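PDB 3W42: phosphoserine phosphatase RsbX, which dephosphorylates the stressosome protein RsbS as a manganese-binding serine phosphatase and so negatively regulates sigma-B activity in Bacillus subtilis. Local coordinates for residues 67-78 / 88-96. Residues are numbered along the deposited sequence; the frame is centred on the assembly and turned at random. Where two conformers were deposited one is given.
Sequences ASEDVESIIERC and ATASILKIN
V71 and I92 bring the two backbones closest, CA to CA 6.3 Å, where the first turn of helix 71-78 passes over strand 88-96. The axes of helix 71-78 and strand 88-96 approach to 8.8 Å; they run nearly antiparallel, at 152°. I92 sits at the centre of the contact. Its CG1 branch, anti to the carbonyl carbon (chi1 -57°) and then extended, carries CD1 up between I74 and I75, with CD1 3.6 Å from I74 CG2 and 3.9 Å from I75 CB; C78 SG borders the same methyl more loosely. The other branch of I92 meets V71, I92 CG2 to V71 CG1 3.9 Å. K94 and V71 run past each other in opposite senses, K94 CD lying 3.7 Å from V71 CG1. Bends at chi3 and chi4 curl the lysine tip to the loop before the helix, where in the conformer given K94 NZ donates to A67 O at 2.6 Å, almost straight on to the carbonyl (C=O...N 163°). D70 N-caps the helix through OD2 to S73 N, and E69 is gripped side-on by R77 NE and NH2; in one conformer S73 OG reaches E69 OE1 from the opposite face to NE. Neighbouring strands 37-45 and 101-107 extend the apolar floor through I39 and C105, while V63 and I59 of helix 49-65 close the flank. This is helix-on-sheet packing on the outer face of one sheet of the alpha-beta-beta-alpha sandwich of PPM-type phosphatases.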
loop_
_atom_site.group_PDB
_atom_site.type_symbol
_atom_site.label_atom_id
_atom_site.label_comp_id
_atom_site.label_asym_id
_atom_site.label_seq_id
_atom_site.Cartn_x
_atom_site.Cartn_y
_atom_site.Cartn_z
ATOM N N ALA A 67 4.524 13.822 4.008
ATOM C CA ALA A 67 5.095 12.565 4.498
ATOM C C ALA A 67 5.518 12.667 5.969
ATOM O O ALA A 67 5.571 11.655 6.652
ATOM C CB ALA A 67 6.241 12.184 3.680
ATOM N N SER A 68 5.976 13.846 6.409
ATOM C CA SER A 68 6.441 13.949 7.810
ATOM C C SER A 68 5.321 13.935 8.819
ATOM O O SER A 68 5.596 13.720 10.018
ATOM C CB SER A 68 7.277 15.248 8.025
ATOM O OG SER A 68 6.462 16.388 7.962
ATOM N N GLU A 69 4.088 14.137 8.396
ATOM C CA GLU A 69 2.954 14.106 9.344
ATOM C C GLU A 69 2.617 12.698 9.766
ATOM O O GLU A 69 2.985 11.716 9.108
ATOM C CB GLU A 69 1.728 14.816 8.713
ATOM C CG GLU A 69 2.019 16.304 8.439
ATOM C CD GLU A 69 0.810 17.110 7.966
ATOM O OE1 GLU A 69 -0.292 16.530 7.772
ATOM O OE2 GLU A 69 0.996 18.345 7.839
ATOM N N ASP A 70 1.847 12.568 10.818
ATOM C CA ASP A 70 1.351 11.229 11.212
ATOM C C ASP A 70 0.355 10.709 10.192
ATOM O O ASP A 70 -0.307 11.439 9.474
ATOM C CB ASP A 70 0.818 11.247 12.564
ATOM C CG ASP A 70 -0.279 12.081 12.656
ATOM O OD1 ASP A 70 -0.130 13.306 12.685
ATOM O OD2 ASP A 70 -1.398 11.628 12.554
ATOM N N VAL A 71 0.255 9.374 10.128
ATOM C CA VAL A 71 -0.607 8.748 9.114
ATOM C C VAL A 71 -2.042 9.225 9.110
ATOM O O VAL A 71 -2.646 9.418 8.085
ATOM C CB VAL A 71 -0.518 7.214 9.088
ATOM C CG1 VAL A 71 0.877 6.731 8.642
ATOM C CG2 VAL A 71 -0.879 6.601 10.468
ATOM N N GLU A 72 -2.603 9.457 10.299
ATOM C CA GLU A 72 -3.962 9.896 10.398
ATOM C C GLU A 72 -4.111 11.332 9.892
ATOM O O GLU A 72 -5.142 11.686 9.303
ATOM C CB GLU A 72 -4.521 9.758 11.839
ATOM C CG GLU A 72 -5.914 9.869 11.960
ATOM C CD GLU A 72 -6.474 9.264 13.298
ATOM O OE1 GLU A 72 -5.992 8.150 13.843
ATOM O OE2 GLU A 72 -7.436 9.947 13.711
ATOM N N SER A 73 -3.120 12.176 10.142
ATOM C CA SER A 73 -3.139 13.501 9.543
ATOM C C SER A 73 -3.095 13.483 8.028
ATOM O O SER A 73 -3.828 14.200 7.357
ATOM C CB SER A 73 -1.967 14.295 10.043
ATOM O OG SER A 73 -1.983 15.618 9.498
ATOM N N ILE A 74 -2.232 12.631 7.509
ATOM C CA ILE A 74 -2.080 12.531 6.068
ATOM C C ILE A 74 -3.407 12.034 5.453
ATOM O O ILE A 74 -3.918 12.578 4.462
ATOM C CB ILE A 74 -0.926 11.608 5.639
ATOM C CG1 ILE A 74 0.398 12.134 6.212
ATOM C CG2 ILE A 74 -0.903 11.504 4.109
ATOM C CD1 ILE A 74 1.566 11.191 5.972
ATOM N N ILE A 75 -4.004 10.974 6.046
ATOM C CA ILE A 75 -5.208 10.415 5.460
ATOM C C ILE A 75 -6.361 11.395 5.499
ATOM O O ILE A 75 -7.190 11.390 4.593
ATOM C CB ILE A 75 -5.534 9.037 6.071
ATOM C CG1 ILE A 75 -6.340 8.230 5.010
ATOM C CG2 ILE A 75 -6.237 9.157 7.360
ATOM C CD1 ILE A 75 -6.531 6.728 5.458
ATOM N N GLU A 76 -6.405 12.260 6.530
ATOM C CA GLU A 76 -7.480 13.259 6.567
ATOM C C GLU A 76 -7.290 14.330 5.489
ATOM O O GLU A 76 -8.303 14.757 4.920
ATOM C CB GLU A 76 -7.559 13.858 7.983
ATOM C CG GLU A 76 -8.485 15.036 8.046
ATOM C CD GLU A 76 -9.927 14.803 7.630
ATOM O OE1 GLU A 76 -10.393 13.563 7.471
ATOM O OE2 GLU A 76 -10.618 15.819 7.452
ATOM N N ARG A 77 -6.068 14.722 5.194
ATOM C CA ARG A 77 -5.869 15.584 4.059
ATOM C C ARG A 77 -6.376 14.922 2.782
ATOM O O ARG A 77 -6.942 15.579 1.896
ATOM C CB ARG A 77 -4.381 15.949 3.880
ATOM C CG ARG A 77 -3.806 16.800 4.982
ATOM C CD ARG A 77 -2.365 17.169 4.673
ATOM N NE ARG A 77 -1.724 17.960 5.697
ATOM C CZ ARG A 77 -1.744 19.284 5.773
ATOM N NH1 ARG A 77 -2.455 20.024 4.940
ATOM N NH2 ARG A 77 -1.025 19.893 6.714
ATOM N N CYS A 78 -6.044 13.645 2.647
ATOM C CA CYS A 78 -6.524 12.867 1.502
ATOM C C CYS A 78 -8.043 12.863 1.436
ATOM O O CYS A 78 -8.622 13.122 0.371
ATOM C CB CYS A 78 -6.010 11.450 1.557
ATOM S SG CYS A 78 -4.203 11.320 1.313
ATOM N N ALA A 88 -11.579 7.499 -3.221
ATOM C CA ALA A 88 -10.598 6.429 -3.369
ATOM C C ALA A 88 -10.571 5.550 -2.144
ATOM O O ALA A 88 -10.828 6.065 -1.014
ATOM C CB ALA A 88 -9.184 6.988 -3.594
ATOM N N THR A 89 -10.223 4.313 -2.276
ATOM C CA THR A 89 -9.777 3.511 -1.165
ATOM C C THR A 89 -8.263 3.695 -1.019
ATOM O O THR A 89 -7.572 3.911 -2.034
ATOM C CB THR A 89 -10.231 2.051 -1.285
ATOM O OG1 THR A 89 -9.601 1.521 -2.486
ATOM C CG2 THR A 89 -11.716 1.923 -1.362
ATOM N N ALA A 90 -7.716 3.663 0.202
ATOM C CA ALA A 90 -6.310 3.978 0.350
ATOM C C ALA A 90 -5.773 3.446 1.674
ATOM O O ALA A 90 -6.501 3.327 2.656
ATOM C CB ALA A 90 -6.097 5.500 0.350
ATOM N N SER A 91 -4.477 3.201 1.674
ATOM C CA SER A 91 -3.715 2.744 2.815
ATOM C C SER A 91 -2.435 3.477 2.872
ATOM O O SER A 91 -1.748 3.681 1.854
ATOM C CB SER A 91 -3.434 1.277 2.716
ATOM O OG SER A 91 -4.689 0.571 2.701
ATOM N N ILE A 92 -2.033 3.923 4.087
ATOM C CA ILE A 92 -0.832 4.696 4.309
ATOM C C ILE A 92 -0.029 4.057 5.442
ATOM O O ILE A 92 -0.560 3.752 6.507
ATOM C CB ILE A 92 -1.140 6.144 4.694
ATOM C CG1 ILE A 92 -1.997 6.790 3.583
ATOM C CG2 ILE A 92 0.157 6.980 4.791
ATOM C CD1 ILE A 92 -2.398 8.268 3.895
ATOM N N LEU A 93 1.258 3.805 5.184
ATOM C CA LEU A 93 2.182 3.140 6.085
ATOM C C LEU A 93 3.398 4.017 6.287
ATOM O O LEU A 93 4.025 4.456 5.317
ATOM C CB LEU A 93 2.602 1.816 5.481
ATOM C CG LEU A 93 3.650 0.989 6.223
ATOM C CD1 LEU A 93 3.142 0.529 7.589
ATOM C CD2 LEU A 93 4.111 -0.196 5.410
ATOM N N LYS A 94 3.811 4.210 7.530
ATOM C CA LYS A 94 5.085 4.838 7.878
ATOM C C LYS A 94 5.880 3.879 8.737
ATOM O O LYS A 94 5.321 3.156 9.565
ATOM C CB LYS A 94 4.876 6.168 8.595
ATOM C CG LYS A 94 4.471 7.331 7.668
ATOM C CD LYS A 94 4.058 8.604 8.407
ATOM C CE LYS A 94 5.175 9.187 9.276
ATOM N NZ LYS A 94 6.184 9.902 8.530
ATOM N N ILE A 95 7.190 3.881 8.553
ATOM C CA ILE A 95 8.108 3.026 9.299
ATOM C C ILE A 95 9.254 3.857 9.807
ATOM O O ILE A 95 9.876 4.589 9.061
ATOM C CB ILE A 95 8.612 1.832 8.492
ATOM C CG1 ILE A 95 7.479 1.076 7.825
ATOM C CG2 ILE A 95 9.508 1.000 9.388
ATOM C CD1 ILE A 95 7.899 -0.120 6.937
ATOM N N ASN A 96 9.573 3.722 11.103
ATOM C CA ASN A 96 10.794 4.269 11.671
ATOM C C ASN A 96 11.769 3.091 11.918
ATOM O O ASN A 96 11.455 2.179 12.686
ATOM C CB ASN A 96 10.489 5.014 13.006
ATOM C CG ASN A 96 11.766 5.577 13.533
ATOM O OD1 ASN A 96 12.597 4.873 14.090
ATOM N ND2 ASN A 96 11.992 6.914 13.288
#